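Local atomic coordinates of protein ten1 (Schizosaccharomyces pombe, PDB entry 3KF6), a protein that binds single-stranded telomeric DNA and interacts with Stn1, forming an Rpa2-Rpa3-like complex required for telomere maintenance. Residues B[65-70]-B[84-89]. Residues are numbered along the deposited sequence; the frame is centred on the assembly and turned at random.
Sequences WLNIVG and RSAVGI
Asn67 and Arg84 face each other as an antiparallel hydrogen-bonded pair, their main chains joined by two bonds. Asn67 N donates to Arg84 O at 2.7 Å, nearly straight at hydrogen (173°), and Arg84 N returns a longer bond to Asn67 O. Beyond the non-hydrogen-bonded pair Leu66-Ser85, Ala86 N reaches Trp65 O at 3.0 Å; here the C=O...N angle is 138° and the donor stands above the carbonyl plane. Trp65 O also accepts a hydrogen bond from a water, which in turn accepts from Ser85 OG at 2.6 Å.

The side chain of Asn67 has its CG anti to the carbonyl carbon (chi1 -82°), and its amide lies beside Ala86, with ND2 3.6 Å from CB. ND2 donates to a second water, 2.6 Å away, which donates onward to Ser85 O, so the amide is tied to the opposite backbone through solvent. An alanine here would probably leave that water without its amide donor and open a gap beside the methyl group of Ala86. On the other side of the strand, Leu66 CD2 packs 4.0 Å from Ser85 CA.

Outward from this shell, Ser85 OG, anti to its own backbone N, accepts from Val87 N in an ST turn. A type II turn from Ala86 to Ile89 follows, closed by Ile89 N to Ala86 O at 3.1 Å, with Gly88 at its third position, where a positive phi favours glycine. Arg84 turns its guanidinium away, and NH2 binds Asn101 OD1 and Pro99 O of the Stn1 chain. The contact thus forms the open end of the antiparallel hairpin 65-74/77-85 of the OB fold, where the last strand turns off towards helix 91-103.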
loop_
_atom_site.group_PDB
_atom_site.type_symbol
_atom_site.label_atom_id
_atom_site.label_comp_id
_atom_site.label_asym_id
_atom_site.label_seq_id
_atom_site.Cartn_x
_atom_site.Cartn_y
_atom_site.Cartn_z
ATOM N N TRP B 65 -0.215 13.995 -13.350
ATOM C CA TRP B 65 -0.847 13.329 -12.220
ATOM C C TRP B 65 0.154 12.764 -11.223
ATOM O O TRP B 65 1.142 12.130 -11.603
ATOM C CB TRP B 65 -1.786 12.232 -12.725
ATOM C CG TRP B 65 -3.026 12.790 -13.384
ATOM C CD1 TRP B 65 -3.158 13.214 -14.676
ATOM C CD2 TRP B 65 -4.294 13.016 -12.757
ATOM N NE1 TRP B 65 -4.431 13.690 -14.893
ATOM C CE2 TRP B 65 -5.148 13.580 -13.729
ATOM C CE3 TRP B 65 -4.790 12.798 -11.463
ATOM C CZ2 TRP B 65 -6.474 13.930 -13.449
ATOM C CZ3 TRP B 65 -6.108 13.147 -11.184
ATOM C CH2 TRP B 65 -6.935 13.707 -12.175
ATOM N N LEU B 66 -0.120 12.999 -9.943
ATOM C CA LEU B 66 0.756 12.551 -8.865
ATOM C C LEU B 66 0.034 11.742 -7.800
ATOM O O LEU B 66 -1.127 12.008 -7.497
ATOM C CB LEU B 66 1.378 13.763 -8.166
ATOM C CG LEU B 66 2.218 14.730 -8.999
ATOM C CD1 LEU B 66 2.636 15.909 -8.125
ATOM C CD2 LEU B 66 3.438 14.001 -9.550
ATOM N N ASN B 67 0.730 10.752 -7.249
ATOM C CA ASN B 67 0.189 9.957 -6.144
ATOM C C ASN B 67 0.765 10.630 -4.902
ATOM O O ASN B 67 1.961 10.920 -4.844
ATOM C CB ASN B 67 0.663 8.503 -6.193
ATOM C CG ASN B 67 -0.153 7.650 -7.136
ATOM O OD1 ASN B 67 -1.385 7.705 -7.142
ATOM N ND2 ASN B 67 0.529 6.839 -7.932
ATOM N N ILE B 68 -0.084 10.862 -3.909
ATOM C CA ILE B 68 0.326 11.536 -2.687
ATOM C C ILE B 68 -0.011 10.741 -1.436
ATOM O O ILE B 68 -1.087 10.166 -1.340
ATOM C CB ILE B 68 -0.414 12.901 -2.538
ATOM C CG1 ILE B 68 -0.046 13.837 -3.691
ATOM C CG2 ILE B 68 -0.079 13.551 -1.196
ATOM C CD1 ILE B 68 1.391 14.285 -3.682
ATOM N N VAL B 69 0.931 10.691 -0.502
ATOM C CA VAL B 69 0.684 10.084 0.799
ATOM C C VAL B 69 1.042 11.218 1.746
ATOM O O VAL B 69 2.135 11.778 1.660
ATOM C CB VAL B 69 1.584 8.876 1.111
ATOM C CG1 VAL B 69 1.342 8.428 2.565
ATOM C CG2 VAL B 69 1.267 7.734 0.167
ATOM N N GLY B 70 0.115 11.586 2.620
ATOM C CA GLY B 70 0.394 12.660 3.552
ATOM C C GLY B 70 -0.604 12.674 4.684
ATOM O O GLY B 70 -1.454 11.792 4.773
ATOM N N ARG B 84 4.884 10.506 -5.803
ATOM C CA ARG B 84 5.318 9.647 -6.901
ATOM C C ARG B 84 4.495 9.991 -8.131
ATOM O O ARG B 84 3.312 10.291 -8.025
ATOM C CB ARG B 84 5.113 8.166 -6.566
ATOM C CG ARG B 84 6.181 7.536 -5.676
ATOM C CD ARG B 84 7.517 7.386 -6.413
ATOM N NE ARG B 84 8.483 6.594 -5.654
ATOM C CZ ARG B 84 9.004 6.961 -4.489
ATOM N NH1 ARG B 84 8.656 8.116 -3.935
ATOM N NH2 ARG B 84 9.877 6.173 -3.875
ATOM N N SER B 85 5.122 9.962 -9.299
ATOM C CA SER B 85 4.400 10.245 -10.531
ATOM C C SER B 85 3.466 9.079 -10.859
ATOM O O SER B 85 3.832 7.917 -10.680
ATOM C CB SER B 85 5.387 10.433 -11.686
ATOM O OG SER B 85 4.715 10.403 -12.935
ATOM N N ALA B 86 2.261 9.395 -11.331
ATOM C CA ALA B 86 1.280 8.381 -11.714
ATOM C C ALA B 86 1.094 8.449 -13.229
ATOM O O ALA B 86 0.015 8.165 -13.757
ATOM C CB ALA B 86 -0.056 8.641 -11.010
ATOM N N VAL B 87 2.158 8.825 -13.927
ATOM C CA VAL B 87 2.089 8.946 -15.375
ATOM C C VAL B 87 1.594 7.671 -16.043
ATOM O O VAL B 87 2.005 6.563 -15.684
ATOM C CB VAL B 87 3.462 9.332 -15.968
ATOM C CG1 VAL B 87 4.468 8.230 -15.714
ATOM C CG2 VAL B 87 3.319 9.621 -17.453
ATOM N N GLY B 88 0.691 7.838 -17.005
ATOM C CA GLY B 88 0.157 6.700 -17.732
ATOM C C GLY B 88 -0.921 5.908 -17.017
ATOM O O GLY B 88 -1.424 4.915 -17.553
ATOM N N ILE B 89 -1.297 6.331 -15.815
ATOM C CA ILE B 89 -2.316 5.584 -15.092
ATOM C C ILE B 89 -3.661 5.662 -15.797
ATOM O O ILE B 89 -4.013 6.683 -16.400
ATOM C CB ILE B 89 -2.473 6.084 -13.638
ATOM C CG1 ILE B 89 -3.308 5.080 -12.837
ATOM C CG2 ILE B 89 -3.141 7.449 -13.615
ATOM C CD1 ILE B 89 -3.217 5.264 -11.341
HETATM O O HOH W 1 3.150 12.416 -13.431
HETATM O O HOH W 2 2.907 6.166 -8.876
#